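Local coordinates for CHAD domain protein (Streptomyces chartreusis, PDB 6RN5) that probably binds polyphosphate through its all-helical CHAD domain and also binds copper ions, as a phosin combining polyphosphate- and metal-binding in one fold, at residues A107-L112 and Q182-R187; L113-R118 and H348-H353; A177-Q182 and A328-T333; A275-V280 and Q312-H317. All coordinates share one frame; numbering follows the deposited sequence.

Overall arrangement
The four contacts illustrate how an all-helical CHAD protein is pinned together along long helices. Contact 1 pairs helix 82-120 with helix 170-198. Contacts 2 and 3 tie these two helices to helix 338-366 and to the end of helix 305-331, so that each crosses contact 1 along the chain. The centres of contacts 1 and 3 lie about 10 Å apart, and both are about 14 Å from contact 2. Contact 4, between helices 274-295 and 305-331, falls within the interval that contacts 2 and 3 each span, its centre about 18 Å from that of contact 2. Contact 2 holds two copper-binding histidines, contact 3 lies nearby, and both touch the second subunit, which brings metal binding and subunit pairing together.

Contact 1: residues A107-L112 and Q182-R187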
loop_
_atom_site.group_PDB
_atom_site.type_symbol
_atom_site.label_atom_id
_atom_site.label_comp_id
_atom_site.label_asym_id
_atom_site.label_seq_id
_atom_site.Cartn_x
_atom_site.Cartn_y
_atom_site.Cartn_z
ATOM N N ALA A 107 3.141 12.713 -19.383
ATOM C CA ALA A 107 3.556 12.670 -17.974
ATOM C C ALA A 107 3.003 11.413 -17.272
ATOM O O ALA A 107 3.666 10.800 -16.432
ATOM C CB ALA A 107 3.098 13.919 -17.252
ATOM N N ARG A 108 1.774 11.033 -17.623
ATOM C CA ARG A 108 1.178 9.826 -17.051
ATOM C C ARG A 108 2.017 8.559 -17.365
ATOM O O ARG A 108 2.235 7.723 -16.515
ATOM C CB ARG A 108 -0.242 9.716 -17.562
ATOM C CG ARG A 108 -1.039 8.601 -16.979
ATOM C CD ARG A 108 -2.473 8.801 -17.385
ATOM N NE ARG A 108 -2.889 10.135 -16.960
ATOM C CZ ARG A 108 -3.705 10.943 -17.644
ATOM N NH1 ARG A 108 -4.241 10.574 -18.799
ATOM N NH2 ARG A 108 -4.003 12.128 -17.140
ATOM N N LEU A 109 2.498 8.427 -18.582
ATOM C CA LEU A 109 3.301 7.265 -18.934
ATOM C C LEU A 109 4.546 7.224 -18.087
ATOM O O LEU A 109 4.882 6.201 -17.459
ATOM C CB LEU A 109 3.680 7.292 -20.418
ATOM C CG LEU A 109 4.619 6.179 -20.914
ATOM C CD1 LEU A 109 4.131 4.785 -20.509
ATOM C CD2 LEU A 109 4.800 6.234 -22.425
ATOM N N GLU A 110 5.233 8.354 -18.049
ATOM C CA GLU A 110 6.421 8.472 -17.209
ATOM C C GLU A 110 6.186 8.127 -15.732
ATOM O O GLU A 110 6.951 7.364 -15.122
ATOM C CB GLU A 110 6.952 9.875 -17.314
ATOM C CG GLU A 110 8.102 10.093 -16.369
ATOM C CD GLU A 110 9.167 10.972 -16.961
ATOM O OE1 GLU A 110 8.790 11.953 -17.664
ATOM O OE2 GLU A 110 10.366 10.666 -16.700
ATOM N N ARG A 111 5.131 8.688 -15.158
ATOM C CA ARG A 111 4.789 8.415 -13.785
ATOM C C ARG A 111 4.584 6.915 -13.618
ATOM O O ARG A 111 5.081 6.306 -12.661
ATOM C CB ARG A 111 3.509 9.193 -13.417
ATOM C CG ARG A 111 2.775 8.697 -12.194
ATOM C CD ARG A 111 1.550 9.560 -11.862
ATOM N NE ARG A 111 1.961 10.747 -11.124
ATOM C CZ ARG A 111 2.122 10.824 -9.808
ATOM N NH1 ARG A 111 1.820 9.813 -8.989
ATOM N NH2 ARG A 111 2.512 11.973 -9.303
ATOM N N LEU A 112 3.875 6.288 -14.555
ATOM C CA LEU A 112 3.601 4.869 -14.405
ATOM C C LEU A 112 4.849 3.995 -14.607
ATOM O O LEU A 112 5.083 3.024 -13.859
ATOM C CB LEU A 112 2.467 4.442 -15.331
ATOM C CG LEU A 112 1.072 4.973 -14.939
ATOM C CD1 LEU A 112 0.060 4.872 -16.072
ATOM C CD2 LEU A 112 0.479 4.300 -13.715
ATOM N N GLN A 182 -0.282 1.831 -25.166
ATOM C CA GLN A 182 -1.563 2.505 -25.035
ATOM C C GLN A 182 -1.493 4.030 -24.864
ATOM O O GLN A 182 -2.192 4.781 -25.515
ATOM C CB GLN A 182 -2.361 1.875 -23.909
ATOM C CG GLN A 182 -2.875 0.471 -24.272
ATOM C CD GLN A 182 -3.754 -0.114 -23.169
ATOM O OE1 GLN A 182 -3.926 0.500 -22.074
ATOM N NE2 GLN A 182 -4.317 -1.304 -23.435
ATOM N N LEU A 183 -0.635 4.466 -23.975
ATOM C CA LEU A 183 -0.468 5.886 -23.720
ATOM C C LEU A 183 0.267 6.608 -24.832
ATOM O O LEU A 183 0.039 7.788 -25.048
ATOM C CB LEU A 183 0.195 6.085 -22.366
ATOM C CG LEU A 183 -0.777 5.704 -21.217
ATOM C CD1 LEU A 183 -0.042 5.541 -19.893
ATOM C CD2 LEU A 183 -1.866 6.772 -21.045
ATOM N N THR A 184 1.108 5.913 -25.564
ATOM C CA THR A 184 1.747 6.497 -26.728
ATOM C C THR A 184 0.771 6.738 -27.849
ATOM O O THR A 184 0.784 7.785 -28.480
ATOM C CB THR A 184 2.865 5.605 -27.256
ATOM O OG1 THR A 184 3.877 5.547 -26.254
ATOM C CG2 THR A 184 3.500 6.219 -28.525
ATOM N N LEU A 185 -0.076 5.755 -28.116
ATOM C CA LEU A 185 -1.169 5.976 -29.037
ATOM C C LEU A 185 -2.009 7.166 -28.638
ATOM O O LEU A 185 -2.370 7.977 -29.506
ATOM C CB LEU A 185 -2.064 4.726 -29.195
ATOM C CG LEU A 185 -1.357 3.583 -29.926
ATOM C CD1 LEU A 185 -2.158 2.287 -29.780
ATOM C CD2 LEU A 185 -1.092 3.950 -31.385
ATOM N N ALA A 186 -2.412 7.199 -27.371
ATOM C CA ALA A 186 -3.238 8.296 -26.821
ATOM C C ALA A 186 -2.567 9.663 -27.060
ATOM O O ALA A 186 -3.210 10.619 -27.470
ATOM C CB ALA A 186 -3.463 8.106 -25.335
ATOM N N ARG A 187 -1.255 9.698 -26.843
ATOM C CA ARG A 187 -0.466 10.890 -26.984
ATOM C C ARG A 187 -0.454 11.349 -28.429
ATOM O O ARG A 187 -0.748 12.510 -28.707
ATOM C CB ARG A 187 0.952 10.602 -26.511
ATOM C CG ARG A 187 1.981 11.671 -26.833
ATOM C CD ARG A 187 3.366 11.223 -26.409
ATOM N NE ARG A 187 4.391 12.050 -27.022
ATOM C CZ ARG A 187 5.694 12.010 -26.739
ATOM N NH1 ARG A 187 6.167 11.173 -25.819
ATOM N NH2 ARG A 187 6.538 12.826 -27.390
#
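R108 begins the contact with the aliphatic part of its side chain, its CD resting 4.2 Å from CD2 of L183. One residue on, L109 meets the same leucine through its backbone and the root of its side chain: L183 CD1 lies 3.9 Å from L109 CA and 4.1 Å from L109 CB. CG of L109 is anti to the backbone N (chi1 176°), and from it the CD2 methyl lies 4.0 Å from OG1 of T184. That hydroxyl oxygen is hydrogen-bonded to the carbonyl oxygen of D180 in its own helix, and L109 touches it by packing alone. Helices 82-120 and 170-198 run antiparallel here as neighbours in the all-helical CHAD fold, with the axes of the two short segments 9.8 Å apart at 165°, and L183 is the residue on which R108, L109 and L112 of the opposite helix converge. R111 turns elsewhere, to helix 305-331 and to a hydrogen bond from NH1 to OE1 of Q351. L112, a turn beyond R108, closes the row: its buried side chain crosses that of L183 at about a right angle, CD1 against CD1 at 3.9 Å, while Y105 from the preceding part of helix 82-120 also packs on L183.

Contact 2: residues L113-R118 and H348-H353; sequences LNALHR and HADQRH. With CU (copper (II) ion), chain C; CU (copper (II) ion), chain B.
R118 and D350 both place CG anti to the backbone N, and a bend at chi3 in the arginine, 62°, sets the course of the chain at NE. The two side chains meet tip to tip in an end-on, two-pronged salt bridge: NH1 of R118 donates to OD1 of D350 at 2.9 Å, and NH2 of R118 to OD2 of D350 at 2.7 Å. Both oxygens are approached on their syn sides, yet guanidinium and carboxylate are twisted 36° apart, and OD1 lies in the guanidinium plane while OD2 is tilted out of it. On its anti side OD2 takes a further bond, from NE2 of Q351 at 2.8 Å, which leaves this oxygen gripped by two donors. The same stretch of helix 338-366 binds copper at both ends. NE2 of H348 lies 2.0 Å from one ion, whose site H262 and H271 share, and NE2 of H353 lies 2.5 Å from another, which H353 of the second subunit also binds. An alanine in place of D350 would probably leave the R118 guanidinium without this charged mate and Q351 NE2 without one of its acceptors. The helices cross steeply at this point, and their second link is a small one: CB of A115 sits 3.7 Å from both D350 OD2 and Q351 NE2. A water accepts from Q351 NE2 and, weakly, from R118 NH2.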
loop_
_atom_site.group_PDB
_atom_site.type_symbol
_atom_site.label_atom_id
_atom_site.label_comp_id
_atom_site.label_asym_id
_atom_site.label_seq_id
_atom_site.Cartn_x
_atom_site.Cartn_y
_atom_site.Cartn_z
ATOM N N LEU A 113 5.655 4.315 -15.602
ATOM C CA LEU A 113 6.925 3.556 -15.762
ATOM C C LEU A 113 7.867 3.701 -14.571
ATOM O O LEU A 113 8.400 2.706 -14.095
ATOM C CB LEU A 113 7.650 3.900 -17.059
ATOM C CG LEU A 113 6.796 3.522 -18.290
ATOM C CD1 LEU A 113 7.453 3.967 -19.598
ATOM C CD2 LEU A 113 6.509 2.023 -18.387
ATOM N N ASN A 114 8.013 4.905 -14.046
ATOM C CA ASN A 114 8.756 5.102 -12.799
ATOM C C ASN A 114 8.199 4.219 -11.681
ATOM O O ASN A 114 8.952 3.526 -11.036
ATOM C CB ASN A 114 8.740 6.569 -12.358
ATOM C CG ASN A 114 9.617 7.443 -13.225
ATOM O OD1 ASN A 114 10.596 6.977 -13.819
ATOM N ND2 ASN A 114 9.255 8.692 -13.337
ATOM N N ALA A 115 6.876 4.214 -11.495
ATOM C CA ALA A 115 6.296 3.488 -10.389
ATOM C C ALA A 115 6.537 1.986 -10.513
ATOM O O ALA A 115 6.865 1.342 -9.533
ATOM C CB ALA A 115 4.821 3.814 -10.244
ATOM N N LEU A 116 6.410 1.430 -11.715
ATOM C CA LEU A 116 6.687 0.001 -11.946
ATOM C C LEU A 116 8.143 -0.448 -11.666
ATOM O O LEU A 116 8.393 -1.588 -11.210
ATOM C CB LEU A 116 6.368 -0.378 -13.399
ATOM C CG LEU A 116 4.902 -0.585 -13.808
ATOM C CD1 LEU A 116 4.857 -0.685 -15.321
ATOM C CD2 LEU A 116 4.262 -1.813 -13.163
ATOM N N HIS A 117 9.076 0.418 -12.033
ATOM C CA HIS A 117 10.495 0.200 -11.795
ATOM C C HIS A 117 10.702 0.137 -10.292
ATOM O O HIS A 117 11.280 -0.824 -9.781
ATOM C CB HIS A 117 11.364 1.321 -12.409
ATOM C CG HIS A 117 11.719 1.117 -13.860
ATOM N ND1 HIS A 117 12.145 -0.095 -14.371
ATOM C CD2 HIS A 117 11.751 1.991 -14.902
ATOM C CE1 HIS A 117 12.396 0.033 -15.665
ATOM N NE2 HIS A 117 12.172 1.291 -16.011
ATOM N N ARG A 118 10.160 1.133 -9.603
ATOM C CA ARG A 118 10.174 1.189 -8.138
ATOM C C ARG A 118 9.539 -0.041 -7.497
ATOM O O ARG A 118 10.126 -0.695 -6.619
ATOM C CB ARG A 118 9.462 2.458 -7.691
ATOM C CG ARG A 118 9.191 2.540 -6.214
ATOM C CD ARG A 118 8.885 3.960 -5.788
ATOM N NE ARG A 118 7.691 4.527 -6.424
ATOM C CZ ARG A 118 6.431 4.154 -6.180
ATOM N NH1 ARG A 118 6.159 3.176 -5.305
ATOM N NH2 ARG A 118 5.429 4.773 -6.811
ATOM N N HIS A 348 -2.100 0.176 -9.723
ATOM C CA HIS A 348 -3.292 0.918 -9.335
ATOM C C HIS A 348 -3.311 1.204 -7.852
ATOM O O HIS A 348 -3.620 2.321 -7.449
ATOM C CB HIS A 348 -4.560 0.158 -9.739
ATOM C CG HIS A 348 -5.823 0.745 -9.180
ATOM N ND1 HIS A 348 -6.348 0.348 -7.969
ATOM C CD2 HIS A 348 -6.656 1.705 -9.663
ATOM C CE1 HIS A 348 -7.466 1.035 -7.741
ATOM N NE2 HIS A 348 -7.662 1.872 -8.752
ATOM N N ALA A 349 -2.954 0.214 -7.037
ATOM C CA ALA A 349 -2.955 0.371 -5.602
ATOM C C ALA A 349 -1.906 1.392 -5.157
ATOM O O ALA A 349 -2.187 2.311 -4.354
ATOM C CB ALA A 349 -2.696 -0.982 -4.935
ATOM N N ASP A 350 -0.702 1.238 -5.694
ATOM C CA ASP A 350 0.341 2.211 -5.495
ATOM C C ASP A 350 -0.109 3.656 -5.755
ATOM O O ASP A 350 0.128 4.564 -4.937
ATOM C CB ASP A 350 1.528 1.894 -6.435
ATOM C CG ASP A 350 2.684 2.818 -6.199
ATOM O OD1 ASP A 350 3.320 2.643 -5.140
ATOM O OD2 ASP A 350 2.937 3.705 -7.044
ATOM N N GLN A 351 -0.758 3.880 -6.892
ATOM C CA GLN A 351 -1.140 5.241 -7.255
ATOM C C GLN A 351 -2.303 5.711 -6.371
ATOM O O GLN A 351 -2.388 6.885 -6.048
ATOM C CB GLN A 351 -1.449 5.342 -8.759
ATOM C CG GLN A 351 -0.211 5.029 -9.612
ATOM C CD GLN A 351 0.855 6.076 -9.409
ATOM O OE1 GLN A 351 0.620 7.258 -9.715
ATOM N NE2 GLN A 351 1.999 5.675 -8.812
ATOM N N ARG A 352 -3.157 4.800 -5.922
ATOM C CA ARG A 352 -4.183 5.193 -4.959
ATOM C C ARG A 352 -3.559 5.539 -3.609
ATOM O O ARG A 352 -4.040 6.446 -2.909
ATOM C CB ARG A 352 -5.240 4.110 -4.786
ATOM C CG ARG A 352 -6.100 3.891 -5.993
ATOM C CD ARG A 352 -6.717 5.192 -6.504
ATOM N NE ARG A 352 -7.486 5.973 -5.519
ATOM C CZ ARG A 352 -8.110 7.126 -5.787
ATOM N NH1 ARG A 352 -8.058 7.680 -6.995
ATOM N NH2 ARG A 352 -8.807 7.736 -4.844
ATOM N N HIS A 353 -2.455 4.866 -3.260
ATOM C CA HIS A 353 -1.700 5.247 -2.053
ATOM C C HIS A 353 -1.091 6.626 -2.193
ATOM O O HIS A 353 -1.067 7.356 -1.223
ATOM C CB HIS A 353 -0.647 4.184 -1.627
ATOM C CG HIS A 353 -1.248 2.842 -1.339
ATOM N ND1 HIS A 353 -2.536 2.695 -0.857
ATOM C CD2 HIS A 353 -0.758 1.582 -1.497
ATOM C CE1 HIS A 353 -2.809 1.404 -0.722
ATOM N NE2 HIS A 353 -1.748 0.710 -1.095
HETATM CU CU CU C . -0.540 -1.370 -1.766
HETATM CU CU CU B . -9.483 2.781 -8.894
HETATM O O HOH W 1 4.428 7.423 -8.249
#

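Contact 3: residues A177-Q182 and A328-T333; sequences ALLDRQ and AQAART
OG1 of T333 lies in the plane of the Q182 amide, only 6° out of it, and accepts a hydrogen bond from Q182 NE2 over 2.8 Å with an N-H...O angle of 154°. Beyond CG the glutamine chain is extended, and the two side chains reach each other tip to tip. The amide oxygen serves differently, since OE1 of Q182 rests 3.6 Å from CB of A330. T333 OG1 passes the link on by donating to the carbonyl oxygen of A330 at 2.7 Å, and the backbone N of T333 reaches that same oxygen from the same face of its plane. Beside these polar bonds the leucines pack. CD2 of L179 comes 3.6 Å from the A330 methyl, and CD2 of L178 lies 4.2 Å from that same CB. L344 and L347 of helix 338-366 pack on L179 as well, and Y342 of the second subunit packs on A328 and A331. The contact thus belongs to the C-terminal end of helix 305-331, where a threonine bonds back through both OG1 and N to the carbonyl three residues earlier and the Q182 amide of helix 170-198 docks on its hydroxyl.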
loop_
_atom_site.group_PDB
_atom_site.type_symbol
_atom_site.label_atom_id
_atom_site.label_comp_id
_atom_site.label_asym_id
_atom_site.label_seq_id
_atom_site.Cartn_x
_atom_site.Cartn_y
_atom_site.Cartn_z
ATOM N N ALA A 177 5.190 -2.331 -21.079
ATOM C CA ALA A 177 5.107 -2.271 -22.511
ATOM C C ALA A 177 3.642 -2.018 -22.978
ATOM O O ALA A 177 3.385 -1.307 -23.976
ATOM C CB ALA A 177 5.633 -3.569 -23.090
ATOM N N LEU A 178 2.694 -2.619 -22.276
ATOM C CA LEU A 178 1.275 -2.387 -22.570
ATOM C C LEU A 178 0.899 -0.897 -22.409
ATOM O O LEU A 178 0.322 -0.295 -23.285
ATOM C CB LEU A 178 0.418 -3.268 -21.670
ATOM C CG LEU A 178 -1.088 -3.144 -21.850
ATOM C CD1 LEU A 178 -1.489 -3.648 -23.224
ATOM C CD2 LEU A 178 -1.796 -3.926 -20.755
ATOM N N LEU A 179 1.261 -0.315 -21.284
ATOM C CA LEU A 179 0.993 1.084 -21.024
ATOM C C LEU A 179 1.776 2.011 -21.971
ATOM O O LEU A 179 1.276 3.042 -22.425
ATOM C CB LEU A 179 1.325 1.399 -19.566
ATOM C CG LEU A 179 0.392 0.728 -18.547
ATOM C CD1 LEU A 179 1.014 0.763 -17.179
ATOM C CD2 LEU A 179 -0.977 1.396 -18.483
ATOM N N ASP A 180 3.026 1.683 -22.234
ATOM C CA ASP A 180 3.778 2.433 -23.220
ATOM C C ASP A 180 3.055 2.476 -24.585
ATOM O O ASP A 180 2.897 3.538 -25.180
ATOM C CB ASP A 180 5.166 1.809 -23.348
ATOM C CG ASP A 180 6.100 2.601 -24.239
ATOM O OD1 ASP A 180 5.710 3.573 -24.878
ATOM O OD2 ASP A 180 7.258 2.228 -24.306
ATOM N N ARG A 181 2.583 1.321 -25.058
ATOM C CA ARG A 181 1.803 1.265 -26.282
ATOM C C ARG A 181 0.524 2.084 -26.180
ATOM O O ARG A 181 0.273 2.941 -27.012
ATOM C CB ARG A 181 1.465 -0.196 -26.669
ATOM C CG ARG A 181 0.690 -0.335 -27.979
ATOM C CD ARG A 181 0.375 -1.788 -28.378
ATOM N NE ARG A 181 -1.007 -1.891 -28.901
ATOM C CZ ARG A 181 -1.412 -1.713 -30.177
ATOM N NH1 ARG A 181 -0.536 -1.439 -31.154
ATOM N NH2 ARG A 181 -2.729 -1.821 -30.481
ATOM N N GLN A 182 -0.282 1.831 -25.166
ATOM C CA GLN A 182 -1.563 2.505 -25.035
ATOM C C GLN A 182 -1.493 4.030 -24.864
ATOM O O GLN A 182 -2.192 4.781 -25.515
ATOM C CB GLN A 182 -2.361 1.875 -23.909
ATOM C CG GLN A 182 -2.875 0.471 -24.272
ATOM C CD GLN A 182 -3.754 -0.114 -23.169
ATOM O OE1 GLN A 182 -3.926 0.500 -22.074
ATOM N NE2 GLN A 182 -4.317 -1.304 -23.435
ATOM N N ALA A 328 -5.955 0.637 -14.027
ATOM C CA ALA A 328 -7.159 -0.185 -13.920
ATOM C C ALA A 328 -7.706 -0.498 -15.318
ATOM O O ALA A 328 -7.974 -1.657 -15.654
ATOM C CB ALA A 328 -8.233 0.475 -13.023
ATOM N N GLN A 329 -7.825 0.532 -16.141
ATOM C CA GLN A 329 -8.358 0.385 -17.448
ATOM C C GLN A 329 -7.465 -0.520 -18.307
ATOM O O GLN A 329 -7.961 -1.350 -19.023
ATOM C CB GLN A 329 -8.587 1.771 -18.099
ATOM C CG GLN A 329 -9.343 1.712 -19.452
ATOM C CD GLN A 329 -10.752 1.085 -19.370
ATOM O OE1 GLN A 329 -11.542 1.399 -18.478
ATOM N NE2 GLN A 329 -11.051 0.178 -20.295
ATOM N N ALA A 330 -6.159 -0.386 -18.214
ATOM C CA ALA A 330 -5.288 -1.270 -18.929
ATOM C C ALA A 330 -5.477 -2.754 -18.528
ATOM O O ALA A 330 -5.326 -3.643 -19.337
ATOM C CB ALA A 330 -3.827 -0.857 -18.688
ATOM N N ALA A 331 -5.800 -3.001 -17.283
ATOM C CA ALA A 331 -6.058 -4.350 -16.799
ATOM C C ALA A 331 -7.295 -4.995 -17.424
ATOM O O ALA A 331 -7.429 -6.210 -17.367
ATOM C CB ALA A 331 -6.216 -4.323 -15.276
ATOM N N ARG A 332 -8.167 -4.186 -18.034
ATOM C CA ARG A 332 -9.300 -4.723 -18.770
ATOM C C ARG A 332 -9.014 -4.974 -20.253
ATOM O O ARG A 332 -9.887 -5.383 -20.963
ATOM C CB ARG A 332 -10.463 -3.771 -18.692
ATOM C CG ARG A 332 -10.757 -3.265 -17.311
ATOM C CD ARG A 332 -12.097 -2.538 -17.282
ATOM N NE ARG A 332 -13.124 -3.391 -16.661
ATOM C CZ ARG A 332 -13.986 -4.183 -17.308
ATOM N NH1 ARG A 332 -14.842 -4.922 -16.609
ATOM N NH2 ARG A 332 -14.018 -4.246 -18.641
ATOM N N THR A 333 -7.809 -4.701 -20.729
ATOM C CA THR A 333 -7.459 -4.957 -22.107
ATOM C C THR A 333 -7.610 -6.469 -22.384
ATOM O O THR A 333 -7.154 -7.279 -21.580
ATOM C CB THR A 333 -5.990 -4.598 -22.334
ATOM O OG1 THR A 333 -5.790 -3.240 -21.963
ATOM C CG2 THR A 333 -5.546 -4.807 -23.794
#

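Contact 4: residues A275-V280 and Q312-H317; sequences APWHQV and QALNRH
W277 and H317 meet where helices 274-295 and 305-331 cross at 138°, the axes of the two short segments 9.8 Å apart at closest. CG of H317 lies anti to the backbone N, and one face of its ring receives W277 CB, which stands 3.8 Å from the ring centroid as a CH-pi contact. The five-membered ring of the tryptophan is near parallel to the imidazole, planes 16° apart, but slid aside, and the two barely overlap. At the edge of H317, in its plane, H278 NE2 makes a weak hydrogen bond to ND1 over 3.0 Å, and these two rings stand at 90°. Further along, L314 divides its methyls: CD2 lies at the edge of the W277 ring, 3.8 Å from CE3, and CD1 is as far from CG1 of V280. NE2 of H317 is hydrogen-bonded to NE of R359, which also forms a cation-pi contact with W277. An alanine instead of H317 would probably leave R359 NE and H278 NE2 without this acceptor and open a gap beside W277. This buried aromatic cluster is therefore shared with helix 338-366, whose V355, A358 and F362 pack on H317 and L314, while L246 and I249 from a loop pack on W277.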
loop_
_atom_site.group_PDB
_atom_site.type_symbol
_atom_site.label_atom_id
_atom_site.label_comp_id
_atom_site.label_asym_id
_atom_site.label_seq_id
_atom_site.Cartn_x
_atom_site.Cartn_y
_atom_site.Cartn_z
ATOM N N ALA A 275 -13.641 13.754 -6.290
ATOM C CA ALA A 275 -14.278 14.933 -6.919
ATOM C C ALA A 275 -14.163 16.189 -6.044
ATOM O O ALA A 275 -13.744 17.208 -6.515
ATOM C CB ALA A 275 -15.734 14.661 -7.343
ATOM N N PRO A 276 -14.479 16.096 -4.753
ATOM C CA PRO A 276 -14.291 17.324 -3.953
ATOM C C PRO A 276 -12.843 17.859 -3.899
ATOM O O PRO A 276 -12.640 19.066 -3.884
ATOM C CB PRO A 276 -14.773 16.922 -2.554
ATOM C CG PRO A 276 -15.196 15.471 -2.632
ATOM C CD PRO A 276 -15.322 15.090 -4.073
ATOM N N TRP A 277 -11.866 16.964 -3.850
ATOM C CA TRP A 277 -10.434 17.333 -3.902
ATOM C C TRP A 277 -10.018 18.005 -5.222
ATOM O O TRP A 277 -9.264 18.991 -5.244
ATOM C CB TRP A 277 -9.580 16.099 -3.678
ATOM C CG TRP A 277 -9.645 15.661 -2.284
ATOM C CD1 TRP A 277 -10.535 14.797 -1.732
ATOM C CD2 TRP A 277 -8.791 16.080 -1.225
ATOM N NE1 TRP A 277 -10.284 14.643 -0.402
ATOM C CE2 TRP A 277 -9.219 15.428 -0.064
ATOM C CE3 TRP A 277 -7.710 16.938 -1.152
ATOM C CZ2 TRP A 277 -8.603 15.600 1.140
ATOM C CZ3 TRP A 277 -7.087 17.103 0.061
ATOM C CH2 TRP A 277 -7.532 16.447 1.181
ATOM N N HIS A 278 -10.546 17.478 -6.311
ATOM C CA HIS A 278 -10.280 18.071 -7.615
ATOM C C HIS A 278 -10.968 19.393 -7.789
ATOM O O HIS A 278 -10.427 20.285 -8.464
ATOM C CB HIS A 278 -10.603 17.102 -8.749
ATOM C CG HIS A 278 -9.685 15.913 -8.760
ATOM N ND1 HIS A 278 -9.966 14.743 -9.438
ATOM C CD2 HIS A 278 -8.516 15.696 -8.108
ATOM C CE1 HIS A 278 -8.990 13.876 -9.235
ATOM N NE2 HIS A 278 -8.098 14.426 -8.429
ATOM N N GLN A 279 -12.131 19.552 -7.163
ATOM C CA GLN A 279 -12.761 20.885 -7.109
ATOM C C GLN A 279 -11.941 21.890 -6.294
ATOM O O GLN A 279 -11.735 23.015 -6.695
ATOM C CB GLN A 279 -14.187 20.772 -6.554
ATOM C CG GLN A 279 -15.007 22.040 -6.728
ATOM C CD GLN A 279 -14.994 22.534 -8.176
ATOM O OE1 GLN A 279 -14.955 21.731 -9.132
ATOM N NE2 GLN A 279 -15.032 23.849 -8.346
ATOM N N VAL A 280 -11.460 21.483 -5.149
ATOM C CA VAL A 280 -10.545 22.314 -4.417
ATOM C C VAL A 280 -9.289 22.672 -5.232
ATOM O O VAL A 280 -8.841 23.809 -5.171
ATOM C CB VAL A 280 -10.224 21.684 -3.060
ATOM C CG1 VAL A 280 -8.971 22.255 -2.424
ATOM C CG2 VAL A 280 -11.429 21.877 -2.141
ATOM N N GLN A 312 0.884 22.035 -5.274
ATOM C CA GLN A 312 1.669 20.883 -5.720
ATOM C C GLN A 312 1.027 19.594 -5.248
ATOM O O GLN A 312 0.931 18.668 -5.994
ATOM C CB GLN A 312 3.078 20.961 -5.174
ATOM C CG GLN A 312 3.877 22.132 -5.730
ATOM C CD GLN A 312 4.079 22.037 -7.223
ATOM O OE1 GLN A 312 4.306 20.956 -7.755
ATOM N NE2 GLN A 312 4.015 23.173 -7.913
ATOM N N ALA A 313 0.602 19.550 -3.998
ATOM C CA ALA A 313 0.010 18.358 -3.479
ATOM C C ALA A 313 -1.273 18.037 -4.227
ATOM O O ALA A 313 -1.530 16.883 -4.501
ATOM C CB ALA A 313 -0.262 18.518 -2.016
ATOM N N LEU A 314 -2.069 19.046 -4.587
ATOM C CA LEU A 314 -3.281 18.757 -5.367
ATOM C C LEU A 314 -2.986 18.324 -6.812
ATOM O O LEU A 314 -3.747 17.546 -7.385
ATOM C CB LEU A 314 -4.238 19.924 -5.367
ATOM C CG LEU A 314 -4.710 20.295 -3.954
ATOM C CD1 LEU A 314 -5.564 21.568 -3.943
ATOM C CD2 LEU A 314 -5.426 19.153 -3.284
ATOM N N ASN A 315 -1.887 18.778 -7.410
ATOM C CA ASN A 315 -1.513 18.231 -8.734
ATOM C C ASN A 315 -1.099 16.750 -8.649
ATOM O O ASN A 315 -1.381 15.973 -9.546
ATOM C CB ASN A 315 -0.384 19.015 -9.394
ATOM C CG ASN A 315 -0.785 20.415 -9.839
ATOM O OD1 ASN A 315 -1.983 20.761 -9.988
ATOM N ND2 ASN A 315 0.227 21.239 -10.065
ATOM N N ARG A 316 -0.423 16.361 -7.591
ATOM C CA ARG A 316 -0.033 14.987 -7.455
ATOM C C ARG A 316 -1.269 14.154 -7.235
ATOM O O ARG A 316 -1.381 13.048 -7.744
ATOM C CB ARG A 316 1.002 14.830 -6.339
ATOM C CG ARG A 316 2.410 15.199 -6.846
ATOM C CD ARG A 316 3.254 15.955 -5.837
ATOM N NE ARG A 316 3.352 15.286 -4.538
ATOM C CZ ARG A 316 3.328 15.896 -3.344
ATOM N NH1 ARG A 316 3.179 17.213 -3.231
ATOM N NH2 ARG A 316 3.427 15.162 -2.236
ATOM N N HIS A 317 -2.214 14.697 -6.474
ATOM C CA HIS A 317 -3.487 14.031 -6.233
ATOM C C HIS A 317 -4.176 13.694 -7.564
ATOM O O HIS A 317 -4.608 12.593 -7.811
ATOM C CB HIS A 317 -4.359 14.912 -5.350
ATOM C CG HIS A 317 -5.648 14.278 -4.938
ATOM N ND1 HIS A 317 -6.654 14.009 -5.828
ATOM C CD2 HIS A 317 -6.092 13.861 -3.735
ATOM C CE1 HIS A 317 -7.675 13.461 -5.185
ATOM N NE2 HIS A 317 -7.366 13.363 -3.916
#